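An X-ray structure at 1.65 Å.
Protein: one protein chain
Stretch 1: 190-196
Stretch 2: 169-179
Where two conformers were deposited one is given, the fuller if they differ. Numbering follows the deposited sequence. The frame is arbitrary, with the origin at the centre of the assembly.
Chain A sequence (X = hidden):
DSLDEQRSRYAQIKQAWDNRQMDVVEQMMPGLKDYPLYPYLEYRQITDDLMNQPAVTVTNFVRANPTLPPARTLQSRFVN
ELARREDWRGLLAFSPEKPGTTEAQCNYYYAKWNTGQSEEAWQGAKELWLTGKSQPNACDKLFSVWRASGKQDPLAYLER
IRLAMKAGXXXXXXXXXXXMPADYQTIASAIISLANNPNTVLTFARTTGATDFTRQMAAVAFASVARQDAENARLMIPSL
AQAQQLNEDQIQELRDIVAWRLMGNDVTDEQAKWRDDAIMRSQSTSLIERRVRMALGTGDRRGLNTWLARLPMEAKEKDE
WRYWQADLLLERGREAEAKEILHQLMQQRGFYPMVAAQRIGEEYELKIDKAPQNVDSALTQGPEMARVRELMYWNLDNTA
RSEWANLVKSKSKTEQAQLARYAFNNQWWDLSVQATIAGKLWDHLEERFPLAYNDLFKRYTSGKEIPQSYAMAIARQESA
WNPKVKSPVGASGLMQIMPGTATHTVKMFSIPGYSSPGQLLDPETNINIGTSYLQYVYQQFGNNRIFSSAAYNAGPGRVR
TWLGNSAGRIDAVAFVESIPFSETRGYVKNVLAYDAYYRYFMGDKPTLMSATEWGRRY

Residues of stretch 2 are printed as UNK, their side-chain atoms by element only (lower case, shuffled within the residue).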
ATOM      1  N   ALA A 190     -12.839   1.033 -33.759  1.00 15.23           N
ATOM      2  CA  ALA A 190     -13.751   1.563 -32.747  1.00 15.92           C
ATOM      3  C   ALA A 190     -13.129   1.432 -31.353  1.00 15.36           C
ATOM      4  O   ALA A 190     -13.213   2.353 -30.542  1.00 15.14           O
ATOM      5  CB  ALA A 190     -15.105   0.844 -32.808  1.00 17.15           C
ATOM      6  N   ILE A 191     -12.473   0.300 -31.099  1.00 15.23           N
ATOM      7  CA  ILE A 191     -11.822   0.071 -29.805  1.00 13.92           C
ATOM      8  C   ILE A 191     -10.670   1.060 -29.607  1.00 14.21           C
ATOM      9  O   ILE A 191     -10.521   1.646 -28.534  1.00 13.33           O
ATOM     10  CB  ILE A 191     -11.306  -1.374 -29.688  1.00 13.79           C
ATOM     11  CG1 ILE A 191     -12.495  -2.334 -29.582  1.00 12.28           C
ATOM     12  CG2 ILE A 191     -10.385  -1.519 -28.462  1.00 14.97           C
ATOM     13  CD1 ILE A 191     -12.145  -3.807 -29.772  1.00 11.14           C
ATOM     14  N   ILE A 192      -9.859   1.243 -30.641  1.00 13.23           N
ATOM     15  CA  ILE A 192      -8.732   2.169 -30.573  1.00 14.10           C
ATOM     16  C   ILE A 192      -9.268   3.581 -30.295  1.00 16.32           C
ATOM     17  O   ILE A 192      -8.717   4.306 -29.467  1.00 15.20           O
ATOM     18  CB  ILE A 192      -7.897   2.140 -31.877  1.00 13.52           C
ATOM     19  CG1 ILE A 192      -7.188   0.795 -32.016  1.00 16.24           C
ATOM     20  CG2 ILE A 192      -6.844   3.257 -31.874  1.00 16.62           C
ATOM     21  CD1 ILE A 192      -6.609   0.536 -33.397  1.00 16.01           C
ATOM     22  N   SER A 193     -10.378   3.938 -30.939  1.00 15.27           N
ATOM     23  CA  SER A 193     -10.974   5.257 -30.731  1.00 17.83           C
ATOM     24  C   SER A 193     -11.478   5.432 -29.299  1.00 17.04           C
ATOM     25  O   SER A 193     -11.365   6.521 -28.730  1.00 17.51           O
ATOM     26  CB  SER A 193     -12.120   5.501 -31.725  1.00 18.91           C
ATOM     27  OG  SER A 193     -11.620   5.632 -33.051  1.00 20.53           O
ATOM     28  N   LEU A 194     -12.007   4.355 -28.718  1.00 16.04           N
ATOM     29  CA  LEU A 194     -12.539   4.365 -27.357  1.00 16.59           C
ATOM     30  C   LEU A 194     -11.401   4.524 -26.331  1.00 17.22           C
ATOM     31  O   LEU A 194     -11.529   5.284 -25.365  1.00 16.06           O
ATOM     32  CB  LEU A 194     -13.332   3.078 -27.092  1.00 16.10           C
ATOM     33  CG  LEU A 194     -14.223   3.031 -25.847  1.00 16.68           C
ATOM     34  CD1 LEU A 194     -15.434   3.949 -26.051  1.00 17.44           C
ATOM     35  CD2 LEU A 194     -14.694   1.608 -25.585  1.00 17.25           C
ATOM     36  N   ALA A 195     -10.296   3.811 -26.549  1.00 16.42           N
ATOM     37  CA  ALA A 195      -9.133   3.888 -25.664  1.00 16.27           C
ATOM     38  C   ALA A 195      -8.482   5.273 -25.776  1.00 17.37           C
ATOM     39  O   ALA A 195      -7.935   5.798 -24.800  1.00 18.62           O
ATOM     40  CB  ALA A 195      -8.112   2.800 -26.037  1.00 17.00           C
ATOM     41  N   ASN A 196      -8.540   5.860 -26.968  1.00 16.77           N
ATOM     42  CA  ASN A 196      -7.957   7.180 -27.192  1.00 18.85           C
ATOM     43  C   ASN A 196      -8.768   8.294 -26.531  1.00 19.69           C
ATOM     44  O   ASN A 196      -8.205   9.222 -25.936  1.00 21.10           O
ATOM     45  CB  ASN A 196      -7.831   7.459 -28.692  1.00 18.27           C
ATOM     46  CG  ASN A 196      -7.128   8.784 -28.984  1.00 21.46           C
ATOM     47  OD1 ASN A 196      -5.973   8.994 -28.599  1.00 20.96           O
ATOM     48  ND2 ASN A 196      -7.827   9.685 -29.664  1.00 19.94           N
ATOM     49  N   UNK A 169      -5.431   0.487 -18.686  1.00 11.23           N
ATOM     50  CA  UNK A 169      -4.254   0.363 -19.549  1.00 11.60           C
ATOM     51  C   UNK A 169      -4.694   0.559 -20.998  1.00 11.73           C
ATOM     52  O   UNK A 169      -4.655  -0.370 -21.821  1.00 11.94           O
ATOM     53  c   UNK A 169      -2.177  -1.095 -19.857  1.00 11.87           C
ATOM     54  o   UNK A 169      -1.707  -0.208 -20.575  1.00 11.69           O
ATOM     55  c   UNK A 169      -3.605  -1.014 -19.331  1.00  9.99           C
ATOM     56  n   UNK A 169      -1.477  -2.162 -19.481  1.00 11.61           N
ATOM     57  N   UNK A 170      -5.091   1.793 -21.308  1.00 12.71           N
ATOM     58  CA  UNK A 170      -5.569   2.138 -22.646  1.00 13.26           C
ATOM     59  C   UNK A 170      -4.474   2.025 -23.706  1.00 13.39           C
ATOM     60  O   UNK A 170      -4.766   1.803 -24.885  1.00 12.86           O
ATOM     61  c   UNK A 170      -7.499   3.505 -21.832  1.00 14.53           C
ATOM     62  o   UNK A 170      -5.301   4.476 -22.097  1.00 14.93           O
ATOM     63  c   UNK A 170      -6.217   3.528 -22.657  1.00 15.23           C
ATOM     64  N   UNK A 171      -3.217   2.200 -23.295  1.00 12.37           N
ATOM     65  CA  UNK A 171      -2.116   2.037 -24.231  1.00 12.08           C
ATOM     66  C   UNK A 171      -2.073   0.588 -24.717  1.00 12.75           C
ATOM     67  O   UNK A 171      -1.896   0.318 -25.915  1.00 11.56           O
ATOM     68  N   UNK A 172      -2.231  -0.359 -23.790  1.00 10.55           N
ATOM     69  CA  UNK A 172      -2.235  -1.780 -24.145  1.00 10.81           C
ATOM     70  C   UNK A 172      -3.485  -2.106 -24.972  1.00 11.22           C
ATOM     71  O   UNK A 172      -3.413  -2.868 -25.929  1.00 10.48           O
ATOM     72  c   UNK A 172      -2.116  -4.900 -21.753  1.00 11.56           C
ATOM     73  c   UNK A 172      -2.213  -4.188 -23.101  1.00  9.50           C
ATOM     74  c   UNK A 172      -1.113  -4.655 -24.059  1.00 11.70           C
ATOM     75  c   UNK A 172      -2.156  -2.664 -22.896  1.00 10.23           C
ATOM     76  N   UNK A 173      -4.625  -1.517 -24.617  1.00 10.99           N
ATOM     77  CA  UNK A 173      -5.847  -1.753 -25.390  1.00 11.55           C
ATOM     78  C   UNK A 173      -5.598  -1.409 -26.859  1.00 12.39           C
ATOM     79  O   UNK A 173      -5.927  -2.192 -27.759  1.00 13.33           O
ATOM     80  c   UNK A 173      -7.044  -0.889 -24.864  1.00 11.12           C
ATOM     81  c   UNK A 173      -8.249  -1.015 -25.820  1.00 11.39           C
ATOM     82  c   UNK A 173      -7.457  -1.381 -23.485  1.00 11.75           C
ATOM     83  N   UNK A 174      -4.965  -0.259 -27.075  1.00 11.89           N
ATOM     84  CA  UNK A 174      -4.659   0.219 -28.407  1.00 13.43           C
ATOM     85  C   UNK A 174      -3.659  -0.669 -29.147  1.00 12.25           C
ATOM     86  O   UNK A 174      -3.862  -0.971 -30.324  1.00 13.69           O
ATOM     87  o   UNK A 174      -5.392   2.497 -28.115  1.00 16.68           O
ATOM     88  c   UNK A 174      -3.546   2.131 -29.637  1.00 14.10           C
ATOM     89  c   UNK A 174      -4.223   1.695 -28.348  1.00 14.28           C
ATOM     90  N   UNK A 175      -2.591  -1.100 -28.469  1.00 13.77           N
ATOM     91  CA  UNK A 175      -1.605  -1.976 -29.104  1.00 13.02           C
ATOM     92  C   UNK A 175      -2.260  -3.302 -29.525  1.00 12.62           C
ATOM     93  O   UNK A 175      -2.048  -3.777 -30.649  1.00 13.59           O
ATOM     94  c   UNK A 175       0.492  -3.400 -28.720  1.00 14.43           C
ATOM     95  c   UNK A 175      -0.390  -2.263 -28.164  1.00 13.94           C
ATOM     96  c   UNK A 175       0.447  -1.010 -28.021  1.00 13.63           C
ATOM     97  N   UNK A 176      -3.078  -3.871 -28.643  1.00 11.21           N
ATOM     98  CA  UNK A 176      -3.749  -5.139 -28.924  1.00 11.59           C
ATOM     99  C   UNK A 176      -4.726  -5.003 -30.096  1.00 13.05           C
ATOM    100  O   UNK A 176      -4.716  -5.824 -31.014  1.00 15.32           O
ATOM    101  c   UNK A 176      -3.570  -6.124 -26.513  1.00 11.51           C
ATOM    102  c   UNK A 176      -4.409  -6.496 -25.311  1.00 12.84           C
ATOM    103  c   UNK A 176      -2.718  -7.314 -26.941  1.00 14.56           C
ATOM    104  c   UNK A 176      -4.469  -5.655 -27.673  1.00 12.44           C
ATOM    105  N   UNK A 177      -5.526  -3.940 -30.086  1.00 13.42           N
ATOM    106  CA  UNK A 177      -6.495  -3.713 -31.155  1.00 13.73           C
ATOM    107  C   UNK A 177      -5.796  -3.411 -32.484  1.00 15.01           C
ATOM    108  O   UNK A 177      -6.316  -3.745 -33.550  1.00 15.65           O
ATOM    109  c   UNK A 177      -7.476  -2.595 -30.782  1.00 14.62           C
ATOM    110  N   UNK A 178      -4.617  -2.792 -32.416  1.00 14.45           N
ATOM    111  CA  UNK A 178      -3.859  -2.499 -33.627  1.00 16.11           C
ATOM    112  C   UNK A 178      -3.360  -3.774 -34.302  1.00 16.32           C
ATOM    113  O   UNK A 178      -3.103  -3.781 -35.502  1.00 17.89           O
ATOM    114  N   UNK A 179      -3.210  -4.845 -33.525  1.00 16.39           N
ATOM    115  CA  UNK A 179      -2.758  -6.143 -34.041  1.00 17.85           C
ATOM    116  C   UNK A 179      -3.912  -7.153 -33.961  1.00 16.57           C
ATOM    117  O   UNK A 179      -3.689  -8.349 -33.853  1.00 16.27           O
ATOM    118  n   UNK A 179       1.461  -5.282 -31.491  0.50 25.34           N
ATOM    119  c   UNK A 179       0.562  -6.165 -31.902  0.50 20.88           C
ATOM    120  c   UNK A 179      -0.450  -5.671 -32.934  0.50 20.64           C
ATOM    121  o   UNK A 179       0.538  -7.322 -31.485  0.50 23.26           O
ATOM    122  c   UNK A 179      -1.585  -6.669 -33.192  0.50 18.09           C
TER

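Position 169 carries two side-chain carbons, the second bearing one oxygen and one nitrogen, a short planar amide that stays out of reach of stretch 1. The backbone N of position 172 lies 3.3 Å from the side-chain oxygen with an N-H...O angle of 151°, the capping bond of a residue just before a helix. Side-chain carboxamide on two carbons means N169, the acceptor being OD1.

Position 170 has one carbon carrying an oxygen and a second carbon, a beta-branched hydroxyl side chain. Its CB points toward stretch 1, lying 3.6 Å from A195 O and 3.9 Å from A195 CB. This is T170, with chi1 at 53° (p).

Position 171 has no side-chain atoms and is therefore G171. An ideal CB here would point away and find nothing of stretch 1 within 5.5 Å, so the contact itself does not require its absence.

Position 172 shows four carbons forked at the second, out of reach of stretch 1. The fork beyond CB identifies L172, whose backbone N donates the capping bond to N169 OD1.

Position 173 has three carbons, the first carrying the other two, and points toward stretch 1. Branching at CB without a heteroatom gives V173. Its CG1 sits 3.4 Å from I191 CG2 and 3.8 Å from A195 CB, bridging two residues one helical turn apart.

Position 174 again has one carbon bearing an oxygen and a carbon, and so is T174. The CA-to-CB bond points sideways, yet OG1 comes within 3.4 Å of A195 CB. That hydroxyl donates a weak hydrogen bond to its own helix, from T174 OG1 to T170 O at 3.4 Å.

Position 175 repeats the three-carbon, CB-branched pattern, but points away and touches nothing on stretch 1: V175. Position 176 has four carbons forked at the second, its CB 7.3 Å from I191 CG2 and so out of contact, and is L176.

Position 177 bears a single carbon, which makes it A177. Its CB is 3.6 Å from I192 CG1 and 3.9 Å from I191 CG2, so the small side chain still meets both isoleucines.

Position 178 has no side-chain atoms: G178. Its backbone N lies 4.0 Å from I192 CD1. Position 179 has three carbons, the third carrying an oxygen and a nitrogen; the amide, one carbon longer than that of N169, identifies Q179, whose side chain remains out of reach.

The helices run nearly antiparallel, at 165°, with their axes approaching to 8.7 Å. Register is set by two CA-CA distances of 5.0 Å, I192 CA to T174 CA and A195 CA to T170 CA. Positions 170, 173, 174 and 177 supply the side-chain contacts, a spacing of three or four that keeps them on one helical face, against I191, I192 and A195. No hydrogen bond crosses the interface; 350 Å² is buried in total, and apolar packing around V173 and A177 joins the helices.

Stretch 2 (169-179) NTGLVTVLAGQ
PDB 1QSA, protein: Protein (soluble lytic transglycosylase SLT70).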